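Local structure of carbamate kinase (Aeropyrum pernix, 2E9Y) at residues 38-43 with 95-100; 61-66 with 76-81; 114-119 with 205-210; 178-183 with 225-230. The protein probably catalyses, as a carbamate kinase of the amino acid kinase family, the reversible phosphorylation of carbamate by ATP, giving carbamoyl phosphate and ADP. All coordinates share one frame; numbering follows the deposited sequence.

Contact 1. Residues 38-43 with 95-100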
loop_
_atom_site.group_PDB
_atom_site.type_symbol
_atom_site.label_atom_id
_atom_site.label_comp_id
_atom_site.label_asym_id
_atom_site.label_seq_id
_atom_site.Cartn_x
_atom_site.Cartn_y
_atom_site.Cartn_z
ATOM N N ILE A 38 19.340 -7.983 -10.558
ATOM C CA ILE A 38 20.484 -7.112 -10.307
ATOM C C ILE A 38 20.610 -6.747 -8.826
ATOM O O ILE A 38 21.712 -6.716 -8.281
ATOM C CB ILE A 38 20.378 -5.831 -11.161
ATOM C CG1 ILE A 38 20.553 -6.193 -12.639
ATOM C CG2 ILE A 38 21.427 -4.811 -10.729
ATOM C CD1 ILE A 38 20.238 -5.072 -13.592
ATOM N N ILE A 39 19.486 -6.474 -8.170
ATOM C CA ILE A 39 19.526 -6.135 -6.751
ATOM C C ILE A 39 20.013 -7.336 -5.945
ATOM O O ILE A 39 20.721 -7.180 -4.950
ATOM C CB ILE A 39 18.136 -5.705 -6.232
ATOM C CG1 ILE A 39 17.769 -4.343 -6.823
ATOM C CG2 ILE A 39 18.137 -5.648 -4.709
ATOM C CD1 ILE A 39 16.350 -3.903 -6.513
ATOM N N ALA A 40 19.628 -8.533 -6.381
ATOM C CA ALA A 40 20.040 -9.756 -5.702
ATOM C C ALA A 40 21.558 -9.874 -5.750
ATOM O O ALA A 40 22.183 -10.356 -4.805
ATOM C CB ALA A 40 19.397 -10.969 -6.365
ATOM N N ASP A 41 22.148 -9.435 -6.858
ATOM C CA ASP A 41 23.596 -9.483 -7.001
ATOM C C ASP A 41 24.220 -8.584 -5.941
ATOM O O ASP A 41 25.155 -8.980 -5.245
ATOM C CB ASP A 41 24.023 -9.017 -8.401
ATOM C CG ASP A 41 23.578 -9.970 -9.497
ATOM O OD1 ASP A 41 23.457 -11.181 -9.217
ATOM O OD2 ASP A 41 23.363 -9.516 -10.640
ATOM N N VAL A 42 23.680 -7.376 -5.813
ATOM C CA VAL A 42 24.172 -6.411 -4.842
ATOM C C VAL A 42 24.119 -6.961 -3.419
ATOM O O VAL A 42 25.054 -6.769 -2.639
ATOM C CB VAL A 42 23.359 -5.102 -4.918
ATOM C CG1 VAL A 42 23.714 -4.192 -3.756
ATOM C CG2 VAL A 42 23.635 -4.408 -6.241
ATOM N N LEU A 43 23.024 -7.636 -3.080
ATOM C CA LEU A 43 22.873 -8.224 -1.752
ATOM C C LEU A 43 23.893 -9.346 -1.576
ATOM O O LEU A 43 24.374 -9.596 -0.470
ATOM C CB LEU A 43 21.458 -8.788 -1.566
ATOM C CG LEU A 43 20.345 -7.822 -1.138
ATOM C CD1 LEU A 43 20.300 -6.617 -2.057
ATOM C CD2 LEU A 43 19.017 -8.559 -1.149
ATOM N N HIS A 95 7.730 -9.131 -4.311
ATOM C CA HIS A 95 7.466 -10.495 -4.759
ATOM C C HIS A 95 8.586 -11.036 -5.655
ATOM O O HIS A 95 9.028 -12.175 -5.498
ATOM C CB HIS A 95 6.137 -10.542 -5.517
ATOM C CG HIS A 95 5.511 -11.902 -5.558
ATOM N ND1 HIS A 95 4.817 -12.433 -4.491
ATOM C CD2 HIS A 95 5.491 -12.846 -6.527
ATOM C CE1 HIS A 95 4.394 -13.645 -4.802
ATOM N NE2 HIS A 95 4.791 -13.921 -6.033
ATOM N N SER A 96 9.042 -10.209 -6.588
ATOM C CA SER A 96 10.096 -10.607 -7.518
ATOM C C SER A 96 11.450 -10.817 -6.835
ATOM O O SER A 96 12.156 -11.788 -7.121
ATOM C CB SER A 96 10.232 -9.557 -8.622
ATOM O OG SER A 96 11.189 -9.958 -9.589
ATOM N N LEU A 97 11.812 -9.909 -5.936
ATOM C CA LEU A 97 13.085 -10.018 -5.231
ATOM C C LEU A 97 13.110 -11.252 -4.334
ATOM O O LEU A 97 14.097 -11.990 -4.309
ATOM C CB LEU A 97 13.342 -8.757 -4.406
ATOM C CG LEU A 97 14.676 -8.702 -3.658
ATOM C CD1 LEU A 97 15.824 -9.067 -4.598
ATOM C CD2 LEU A 97 14.870 -7.308 -3.088
ATOM N N GLU A 98 12.024 -11.476 -3.601
ATOM C CA GLU A 98 11.932 -12.640 -2.729
ATOM C C GLU A 98 12.078 -13.925 -3.544
ATOM O O GLU A 98 12.756 -14.863 -3.127
ATOM C CB GLU A 98 10.589 -12.650 -1.990
ATOM C CG GLU A 98 10.544 -11.753 -0.762
ATOM C CD GLU A 98 9.171 -11.723 -0.109
ATOM O OE1 GLU A 98 8.348 -12.616 -0.404
ATOM O OE2 GLU A 98 8.920 -10.812 0.710
ATOM N N GLU A 99 11.444 -13.963 -4.712
ATOM C CA GLU A 99 11.514 -15.141 -5.570
ATOM C C GLU A 99 12.942 -15.382 -6.054
ATOM O O GLU A 99 13.414 -16.523 -6.086
ATOM C CB GLU A 99 10.589 -14.968 -6.772
ATOM C CG GLU A 99 10.547 -16.160 -7.710
ATOM C CD GLU A 99 9.594 -15.940 -8.865
ATOM O OE1 GLU A 99 8.408 -15.638 -8.608
ATOM O OE2 GLU A 99 10.029 -16.066 -10.030
ATOM N N GLU A 100 13.627 -14.304 -6.426
ATOM C CA GLU A 100 14.998 -14.406 -6.911
ATOM C C GLU A 100 15.941 -14.888 -5.816
ATOM O O GLU A 100 16.738 -15.801 -6.035
ATOM C CB GLU A 100 15.476 -13.055 -7.447
ATOM C CG GLU A 100 16.885 -13.074 -8.030
ATOM C CD GLU A 100 17.063 -14.132 -9.105
ATOM O OE1 GLU A 100 16.195 -14.223 -9.999
ATOM O OE2 GLU A 100 18.073 -14.865 -9.062
#
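Leu97 is the first residue of 95-100 to reach across to 38-43, where it meets Ile39 and Ala40. Two residues earlier, His95 serves another face of the helix and, like Glu98 one residue after Leu97, turns to the second subunit: its ND1 and the OE1 of Glu98 bind Arg116 of that subunit, and its NE2 the carbonyl O of Leu207 there. The CG of Leu97 lies anti to the backbone N (chi1 -177°), which sends both methyls toward the neighbouring helix. There they fork around one methyl of Ile39: Ile39 CG2 sits 4.0 Å from Leu97 CD2 and 4.1 Å from Leu97 CD1, the two side chains crossing at about a right angle. Leu97 CD1 also lies 4.2 Å from the backbone N of Ala40. Three residues on from Leu97, Glu100 takes up the contact with its aliphatic part, CG resting 3.7 Å from Ala40 CB. A bend at chi2 (54°) turns the carboxylate off this line, and its two oxygens form salt bridges with Arg103 and Arg104. The short helix segments cross at -55°, their axes 9.8 Å apart at closest, and Ala40 gives the narrowest backbone spacing, with its CA 7.0 Å from that of Glu100. The side chains thus meet through carbon alone, down to the methylene of an acid. Arg104 bridges to Asp41 as well as to Glu100, so it probably offsets the repulsion between two carboxylates whose nearest oxygens, Asp41 OD1 and Glu100 OE2, stand 6.5 Å apart.

Contact 2. Residues 61-66 with 76-81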
loop_
_atom_site.group_PDB
_atom_site.type_symbol
_atom_site.label_atom_id
_atom_site.label_comp_id
_atom_site.label_asym_id
_atom_site.label_seq_id
_atom_site.Cartn_x
_atom_site.Cartn_y
_atom_site.Cartn_z
ATOM N N TYR A 61 -1.583 7.109 -14.102
ATOM C CA TYR A 61 -2.586 6.139 -14.527
ATOM C C TYR A 61 -3.767 6.155 -13.562
ATOM O O TYR A 61 -4.927 6.212 -13.982
ATOM C CB TYR A 61 -1.974 4.733 -14.571
ATOM C CG TYR A 61 -2.985 3.609 -14.716
ATOM C CD1 TYR A 61 -3.593 3.341 -15.942
ATOM C CD2 TYR A 61 -3.330 2.816 -13.623
ATOM C CE1 TYR A 61 -4.522 2.304 -16.076
ATOM C CE2 TYR A 61 -4.257 1.784 -13.740
ATOM C CZ TYR A 61 -4.849 1.530 -14.971
ATOM O OH TYR A 61 -5.750 0.494 -15.091
ATOM N N LEU A 62 -3.480 6.097 -12.264
ATOM C CA LEU A 62 -4.541 6.115 -11.263
ATOM C C LEU A 62 -5.363 7.396 -11.340
ATOM O O LEU A 62 -6.588 7.364 -11.242
ATOM C CB LEU A 62 -3.950 5.963 -9.862
ATOM C CG LEU A 62 -3.312 4.593 -9.613
ATOM C CD1 LEU A 62 -2.714 4.553 -8.206
ATOM C CD2 LEU A 62 -4.378 3.499 -9.764
ATOM N N SER A 63 -4.686 8.528 -11.505
ATOM C CA SER A 63 -5.376 9.810 -11.610
ATOM C C SER A 63 -6.352 9.786 -12.796
ATOM O O SER A 63 -7.492 10.246 -12.689
ATOM C CB SER A 63 -4.356 10.935 -11.795
ATOM O OG SER A 63 -3.468 10.988 -10.689
ATOM N N GLU A 64 -5.901 9.243 -13.922
ATOM C CA GLU A 64 -6.739 9.157 -15.116
ATOM C C GLU A 64 -7.928 8.231 -14.875
ATOM O O GLU A 64 -9.050 8.530 -15.286
ATOM C CB GLU A 64 -5.940 8.619 -16.303
ATOM C CG GLU A 64 -4.810 9.510 -16.791
ATOM C CD GLU A 64 -4.191 8.969 -18.057
ATOM O OE1 GLU A 64 -4.872 9.003 -19.102
ATOM O OE2 GLU A 64 -3.036 8.497 -18.004
ATOM N N ALA A 65 -7.666 7.099 -14.221
ATOM C CA ALA A 65 -8.702 6.118 -13.930
ATOM C C ALA A 65 -9.836 6.715 -13.107
ATOM O O ALA A 65 -11.002 6.567 -13.455
ATOM C CB ALA A 65 -8.100 4.917 -13.192
ATOM N N PHE A 66 -9.502 7.403 -12.016
ATOM C CA PHE A 66 -10.550 7.979 -11.182
ATOM C C PHE A 66 -11.300 9.086 -11.922
ATOM O O PHE A 66 -12.513 9.234 -11.766
ATOM C CB PHE A 66 -9.957 8.509 -9.867
ATOM C CG PHE A 66 -9.137 7.488 -9.117
ATOM C CD1 PHE A 66 -9.489 6.140 -9.137
ATOM C CD2 PHE A 66 -8.014 7.876 -8.398
ATOM C CE1 PHE A 66 -8.727 5.190 -8.452
ATOM C CE2 PHE A 66 -7.244 6.937 -7.708
ATOM C CZ PHE A 66 -7.601 5.592 -7.737
ATOM N N GLN A 76 -10.334 9.938 -5.737
ATOM C CA GLN A 76 -9.462 9.912 -4.570
ATOM C C GLN A 76 -8.412 11.002 -4.733
ATOM O O GLN A 76 -7.996 11.309 -5.853
ATOM C CB GLN A 76 -8.785 8.544 -4.443
ATOM C CG GLN A 76 -9.766 7.394 -4.253
ATOM C CD GLN A 76 -10.674 7.607 -3.057
ATOM O OE1 GLN A 76 -10.223 8.042 -1.995
ATOM N NE2 GLN A 76 -11.957 7.296 -3.218
ATOM N N PRO A 77 -7.978 11.618 -3.621
ATOM C CA PRO A 77 -6.963 12.673 -3.712
ATOM C C PRO A 77 -5.611 12.078 -4.073
ATOM O O PRO A 77 -5.369 10.879 -3.872
ATOM C CB PRO A 77 -6.977 13.295 -2.315
ATOM C CG PRO A 77 -7.328 12.136 -1.446
ATOM C CD PRO A 77 -8.434 11.449 -2.231
ATOM N N LEU A 78 -4.733 12.924 -4.597
ATOM C CA LEU A 78 -3.407 12.505 -5.026
ATOM C C LEU A 78 -2.590 11.764 -3.971
ATOM O O LEU A 78 -1.857 10.837 -4.301
ATOM C CB LEU A 78 -2.621 13.724 -5.530
ATOM C CG LEU A 78 -1.216 13.511 -6.098
ATOM C CD1 LEU A 78 -1.261 12.513 -7.239
ATOM C CD2 LEU A 78 -0.662 14.844 -6.585
ATOM N N TYR A 79 -2.701 12.156 -2.706
ATOM C CA TYR A 79 -1.906 11.469 -1.693
ATOM C C TYR A 79 -2.359 10.030 -1.495
ATOM O O TYR A 79 -1.551 9.179 -1.127
ATOM C CB TYR A 79 -1.911 12.239 -0.367
ATOM C CG TYR A 79 -3.268 12.518 0.219
ATOM C CD1 TYR A 79 -3.925 11.567 0.991
ATOM C CD2 TYR A 79 -3.879 13.761 0.033
ATOM C CE1 TYR A 79 -5.163 11.847 1.576
ATOM C CE2 TYR A 79 -5.110 14.050 0.610
ATOM C CZ TYR A 79 -5.742 13.088 1.381
ATOM O OH TYR A 79 -6.954 13.378 1.964
ATOM N N ILE A 80 -3.639 9.757 -1.745
ATOM C CA ILE A 80 -4.146 8.392 -1.640
ATOM C C ILE A 80 -3.641 7.626 -2.870
ATOM O O ILE A 80 -3.268 6.454 -2.779
ATOM C CB ILE A 80 -5.696 8.360 -1.597
ATOM C CG1 ILE A 80 -6.186 8.849 -0.229
ATOM C CG2 ILE A 80 -6.210 6.947 -1.858
ATOM C CD1 ILE A 80 -5.635 8.071 0.936
ATOM N N ALA A 81 -3.631 8.289 -4.021
ATOM C CA ALA A 81 -3.134 7.663 -5.241
ATOM C C ALA A 81 -1.664 7.297 -5.030
ATOM O O ALA A 81 -1.226 6.200 -5.379
ATOM C CB ALA A 81 -3.281 8.611 -6.427
#
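Leu62 and Phe66 on one side, Ala81 and Gln76 on the other, make the tight part of this contact, between helix 56-67 and the start of helix 78-103. Leu62 CD1 comes within 3.6 Å of the carbonyl O of Ala81, while the CB atoms of Leu62 and Ala81 are 4.4 Å apart; the small alanine allows the backbones to approach to 6.4 Å between the CA atoms of these two residues. One turn later Phe66 packs against Gln76. With its CG beside the backbone N (chi1 -53°), the ring reaches over and brings CE2 to 4.0 Å from Gln76 CB. Gln76 CG lies over one face, offset toward the rim, and the carbonyl O of Leu62 lies over the opposite one; Ala81 CB sits at the edge. Ring and side-chain amide stand almost perpendicular, 89° apart, so they do not stack. The amide turns from the ring, and its NE2 bonds to the carbonyl O of Val23 of the second subunit, whose Tyr61 ring also meets Phe66. Packing is looser toward partly exposed Ser63. Its OG passes Leu78 CD1 at 4.4 Å and is spent on the carbonyl O of Val59 in its own helix, while Val133 touches both side chains. Pro77 holds the N-cap position, and its carbonyl O accepts from the backbone N atoms of Ile80 and Ala81 as the turn begins. These are two consecutive helices of the amino acid kinase fold, 56-67 and 78-103, packed against each other across a ten-residue connection, with the second subunit against this face.

Contact 3. Residues 114-119 with 205-210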
loop_
_atom_site.group_PDB
_atom_site.type_symbol
_atom_site.label_atom_id
_atom_site.label_comp_id
_atom_site.label_asym_id
_atom_site.label_seq_id
_atom_site.Cartn_x
_atom_site.Cartn_y
_atom_site.Cartn_z
ATOM N N ILE A 114 5.014 1.746 3.972
ATOM C CA ILE A 114 4.231 2.871 3.518
ATOM C C ILE A 114 4.834 4.100 4.160
ATOM O O ILE A 114 5.015 4.158 5.363
ATOM C CB ILE A 114 2.776 2.700 3.982
ATOM C CG1 ILE A 114 2.110 1.445 3.385
ATOM C CG2 ILE A 114 1.931 3.917 3.575
ATOM C CD1 ILE A 114 2.244 1.367 1.861
ATOM N N SER A 115 5.206 5.052 3.291
ATOM C CA SER A 115 6.117 6.113 3.727
ATOM C C SER A 115 5.550 7.528 3.471
ATOM O O SER A 115 5.104 7.851 2.375
ATOM C CB SER A 115 7.421 5.929 2.973
ATOM O OG SER A 115 7.906 4.617 3.243
ATOM N N ARG A 116 5.565 8.360 4.537
ATOM C CA ARG A 116 5.175 9.764 4.377
ATOM C C ARG A 116 6.399 10.677 4.472
ATOM O O ARG A 116 7.366 10.367 5.154
ATOM C CB ARG A 116 4.230 10.137 5.515
ATOM C CG ARG A 116 2.850 9.465 5.455
ATOM C CD ARG A 116 2.140 9.512 6.813
ATOM N NE ARG A 116 2.970 8.817 7.802
ATOM C CZ ARG A 116 2.612 8.832 9.105
ATOM N NH1 ARG A 116 1.523 9.460 9.531
ATOM N NH2 ARG A 116 3.386 8.179 9.989
ATOM N N VAL A 117 6.357 11.809 3.777
ATOM C CA VAL A 117 7.469 12.749 3.793
ATOM C C VAL A 117 6.951 14.119 4.211
ATOM O O VAL A 117 5.955 14.601 3.674
ATOM C CB VAL A 117 8.132 12.854 2.401
ATOM C CG1 VAL A 117 9.224 13.908 2.413
ATOM C CG2 VAL A 117 8.719 11.513 2.011
ATOM N N LEU A 118 7.620 14.733 5.182
ATOM C CA LEU A 118 7.227 16.055 5.669
ATOM C C LEU A 118 7.734 17.144 4.722
ATOM O O LEU A 118 8.899 17.140 4.330
ATOM C CB LEU A 118 7.805 16.295 7.074
ATOM C CG LEU A 118 7.442 17.616 7.767
ATOM C CD1 LEU A 118 5.964 17.605 8.123
ATOM C CD2 LEU A 118 8.278 17.802 9.024
ATOM N N VAL A 119 6.852 18.065 4.341
ATOM C CA VAL A 119 7.237 19.176 3.475
ATOM C C VAL A 119 6.823 20.465 4.181
ATOM O O VAL A 119 6.040 20.424 5.136
ATOM C CB VAL A 119 6.568 19.080 2.074
ATOM C CG1 VAL A 119 7.020 17.794 1.382
ATOM C CG2 VAL A 119 5.051 19.119 2.196
ATOM N N GLY A 205 0.633 20.024 16.261
ATOM C CA GLY A 205 1.362 18.794 15.997
ATOM C C GLY A 205 0.686 17.845 15.023
ATOM O O GLY A 205 1.230 16.792 14.694
ATOM N N VAL A 206 -0.499 18.214 14.556
ATOM C CA VAL A 206 -1.243 17.384 13.618
ATOM C C VAL A 206 -0.604 17.331 12.228
ATOM O O VAL A 206 -0.251 18.362 11.653
ATOM C CB VAL A 206 -2.697 17.899 13.477
ATOM C CG1 VAL A 206 -3.392 17.212 12.317
ATOM C CG2 VAL A 206 -3.460 17.651 14.770
ATOM N N LEU A 207 -0.448 16.121 11.698
ATOM C CA LEU A 207 0.103 15.948 10.360
ATOM C C LEU A 207 -1.089 15.815 9.422
ATOM O O LEU A 207 -2.060 15.129 9.737
ATOM C CB LEU A 207 0.966 14.690 10.274
ATOM C CG LEU A 207 2.307 14.677 11.012
ATOM C CD1 LEU A 207 3.036 13.379 10.695
ATOM C CD2 LEU A 207 3.149 15.873 10.591
ATOM N N GLU A 208 -1.025 16.482 8.279
ATOM C CA GLU A 208 -2.120 16.426 7.326
ATOM C C GLU A 208 -1.588 16.159 5.928
ATOM O O GLU A 208 -0.701 16.857 5.453
ATOM C CB GLU A 208 -2.886 17.748 7.328
ATOM C CG GLU A 208 -4.132 17.751 6.460
ATOM C CD GLU A 208 -4.798 19.113 6.421
ATOM O OE1 GLU A 208 -5.060 19.673 7.508
ATOM O OE2 GLU A 208 -5.060 19.620 5.309
ATOM N N PRO A 209 -2.124 15.132 5.254
ATOM C CA PRO A 209 -1.698 14.816 3.906
ATOM C C PRO A 209 -2.047 15.959 2.965
ATOM O O PRO A 209 -3.051 16.642 3.122
ATOM C CB PRO A 209 -2.411 13.537 3.463
ATOM C CG PRO A 209 -3.273 13.046 4.622
ATOM C CD PRO A 209 -3.297 14.333 5.567
ATOM N N VAL A 210 -1.220 16.220 1.954
ATOM C CA VAL A 210 -1.513 17.281 0.991
ATOM C C VAL A 210 -1.364 16.759 -0.435
ATOM O O VAL A 210 -0.634 15.795 -0.677
ATOM C CB VAL A 210 -0.580 18.505 1.172
ATOM C CG1 VAL A 210 -0.853 19.167 2.508
ATOM C CG2 VAL A 210 0.878 18.081 1.073
#
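Strand residues 116-119 and the run 207-210 pass each other steeply, their end-to-end directions 79° apart, and meet through side chains while the backbones keep their distance: the closest CA pairs, Arg116 with Pro209 and Leu118 with Leu207, are both 8.5 Å apart. Strand 197-201 pairs with both strands, parallel to 112-119 and antiparallel to 207-209, so the two belong to one twisted sheet with a strand between them. Leu207 is the chief meeting point. Its CD2 touches Leu118 CD1 at 4.1 Å, the two side chains crossing at about a right angle. The bond from CA to CB in Leu118 points neither at 205-210 nor away from it; with CG anti to the backbone N (chi1 -177°) its methyls swing toward Leu207. The second methyl of that leucine, Leu207 CD1, lies 4.4 Å from Arg116 NH1, approaching the guanidinium obliquely. At the other end Val119 CG2 and Val210 CG2 make a separate methyl contact at 4.4 Å, lined by Val200 of the intervening strand. The polar work of Arg116 is done elsewhere: NH2 forms a salt bridge with Asp175 of its own chain, and the guanidinium is also held by the second subunit, Glu98 being its main partner there. One leucine methyl, Leu207 CD1, therefore borders a guanidinium whose NH1 and NH2 are engaged by polar groups, and the apolar contact flanks a polar, charged junction between the subunits.

Contact 4. Residues 178-183 with 225-230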
loop_
_atom_site.group_PDB
_atom_site.type_symbol
_atom_site.label_atom_id
_atom_site.label_comp_id
_atom_site.label_asym_id
_atom_site.label_seq_id
_atom_site.Cartn_x
_atom_site.Cartn_y
_atom_site.Cartn_z
ATOM N N LEU A 178 10.386 3.434 11.133
ATOM C CA LEU A 178 9.865 2.153 10.655
ATOM C C LEU A 178 10.793 1.595 9.589
ATOM O O LEU A 178 10.997 0.389 9.495
ATOM C CB LEU A 178 8.459 2.312 10.071
ATOM C CG LEU A 178 7.341 2.553 11.084
ATOM C CD1 LEU A 178 6.028 2.788 10.345
ATOM C CD2 LEU A 178 7.228 1.356 12.021
ATOM N N ILE A 179 11.358 2.481 8.778
ATOM C CA ILE A 179 12.269 2.043 7.736
ATOM C C ILE A 179 13.539 1.481 8.382
ATOM O O ILE A 179 14.051 0.444 7.960
ATOM C CB ILE A 179 12.621 3.208 6.790
ATOM C CG1 ILE A 179 11.346 3.660 6.059
ATOM C CG2 ILE A 179 13.680 2.774 5.786
ATOM C CD1 ILE A 179 11.520 4.921 5.221
ATOM N N ALA A 180 14.034 2.161 9.412
ATOM C CA ALA A 180 15.242 1.707 10.103
ATOM C C ALA A 180 15.011 0.349 10.761
ATOM O O ALA A 180 15.867 -0.535 10.705
ATOM C CB ALA A 180 15.666 2.733 11.147
ATOM N N GLU A 181 13.851 0.185 11.386
ATOM C CA GLU A 181 13.516 -1.072 12.041
ATOM C C GLU A 181 13.440 -2.200 11.015
ATOM O O GLU A 181 13.935 -3.305 11.250
ATOM C CB GLU A 181 12.182 -0.935 12.774
ATOM C CG GLU A 181 12.268 -0.100 14.045
ATOM C CD GLU A 181 10.915 0.362 14.537
ATOM O OE1 GLU A 181 9.908 -0.313 14.238
ATOM O OE2 GLU A 181 10.855 1.395 15.233
ATOM N N ALA A 182 12.824 -1.914 9.872
ATOM C CA ALA A 182 12.696 -2.911 8.816
ATOM C C ALA A 182 14.073 -3.321 8.315
ATOM O O ALA A 182 14.316 -4.496 8.040
ATOM C CB ALA A 182 11.869 -2.351 7.661
ATOM N N SER A 183 14.968 -2.343 8.198
ATOM C CA SER A 183 16.327 -2.581 7.716
ATOM C C SER A 183 17.130 -3.449 8.684
ATOM O O SER A 183 17.992 -4.230 8.270
ATOM C CB SER A 183 17.048 -1.248 7.504
ATOM O OG SER A 183 18.264 -1.436 6.805
ATOM N N THR A 225 20.545 10.245 4.515
ATOM C CA THR A 225 21.139 11.076 5.550
ATOM C C THR A 225 20.532 10.780 6.921
ATOM O O THR A 225 21.256 10.662 7.910
ATOM C CB THR A 225 20.955 12.575 5.221
ATOM O OG1 THR A 225 21.731 12.906 4.064
ATOM C CG2 THR A 225 21.394 13.446 6.392
ATOM N N GLN A 226 19.210 10.641 6.985
ATOM C CA GLN A 226 18.547 10.392 8.261
ATOM C C GLN A 226 18.773 8.959 8.790
ATOM O O GLN A 226 18.641 8.682 9.976
ATOM C CB GLN A 226 17.050 10.682 8.107
ATOM C CG GLN A 226 16.765 12.152 7.790
ATOM C CD GLN A 226 15.311 12.479 8.066
ATOM O OE1 GLN A 226 14.388 11.811 7.630
ATOM N NE2 GLN A 226 15.124 13.620 8.760
ATOM N N LEU A 227 19.084 8.027 7.860
ATOM C CA LEU A 227 19.364 6.651 8.275
ATOM C C LEU A 227 20.847 6.452 8.603
ATOM O O LEU A 227 21.296 5.370 8.965
ATOM C CB LEU A 227 18.997 5.699 7.125
ATOM C CG LEU A 227 17.498 5.486 6.912
ATOM C CD1 LEU A 227 17.228 4.490 5.781
ATOM C CD2 LEU A 227 16.801 4.944 8.156
ATOM N N ASN A 228 21.633 7.525 8.415
ATOM C CA ASN A 228 23.081 7.380 8.541
ATOM C C ASN A 228 23.615 6.283 7.605
ATOM O O ASN A 228 24.434 5.457 7.988
ATOM C CB ASN A 228 23.411 7.019 9.992
ATOM C CG ASN A 228 22.959 8.122 10.918
ATOM O OD1 ASN A 228 22.480 7.877 12.020
ATOM N ND2 ASN A 228 23.212 9.371 10.492
ATOM N N ALA A 229 23.110 6.274 6.374
ATOM C CA ALA A 229 23.512 5.279 5.390
ATOM C C ALA A 229 24.972 5.480 5.013
ATOM O O ALA A 229 25.499 6.591 5.090
ATOM C CB ALA A 229 22.628 5.381 4.142
ATOM N N ASP A 230 25.619 4.400 4.596
ATOM C CA ASP A 230 27.018 4.458 4.204
ATOM C C ASP A 230 27.155 4.952 2.768
ATOM O O ASP A 230 28.212 5.438 2.365
ATOM C CB ASP A 230 27.651 3.068 4.332
ATOM C CG ASP A 230 27.641 2.551 5.759
ATOM O OD1 ASP A 230 28.375 3.111 6.598
ATOM O OD2 ASP A 230 26.897 1.590 6.046
#
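A Schellman motif ends helix 216-226, and Leu227, the residue just before its positive-phi position, is the one that packs on helix 176-185. Asn228 leaves the helical conformation with phi 56°, and its backbone N bonds back to the carbonyl O of Thr225 at 3.2 Å. While the chain turns there, the side chain of Leu227 is directed at the other helix. Its CG lies beside the backbone N (chi1 -74°), and the two methyls on CG go to two neighbours: Leu227 CD1 meets Ile179 CG2 at 3.9 Å, and Leu227 CD2 meets Ala180 CB at the same 3.9 Å, with the CA of Ala180 at 4.1 Å. Ile179 and Leu227 cross at about a right angle. The isoleucine offers its short branch, CG2, which stands anti to its backbone N, while CD1 of its longer branch packs near Ser115. Because Ala180 has only a methyl, the leucine tip can settle against the helix backbone, and the CA atoms of Ala180 and Leu227 approach to 6.7 Å. All these contacts are between carbon atoms. Polar ties lie to the side: the carbonyl O of Gln226 accepts from Arg176 NE, at the start of the partner helix, and Gln226 OE1 accepts from the backbone N of Ile173. Further along, Asp230, just before strand 231-236, is tied to Leu6 through both backbone and side chain. Ile179 also touches Val113 of strand 112-119 and Ile173 of strand 170-173, so the leucine joins the end of helix 216-226 to helix 176-185, whose Ile179 rests on the large mixed sheet.

Contacts 1 and 2 share helix 78-103 but sit near its opposite ends, their centres 29 Å apart, and along the chain contact 2 falls within the span that contact 1 bridges. Both close before contacts 3 and 4 open; those two alternate along the sequence, their centres 18 Å apart. Contact 3 joins strands of the large mixed sheet, and contact 4 lies on helices packed near it. Tyr79 CD1 lies 3.5 Å from Pro209 CB, linking contacts 2 and 3, and Ser115 OG lies 4.1 Å from Ile179 CD1, linking contacts 3 and 4. All four reach the second subunit, and contacts 1 and 3 meet each other across the dimer through His95, Glu98 and Arg116.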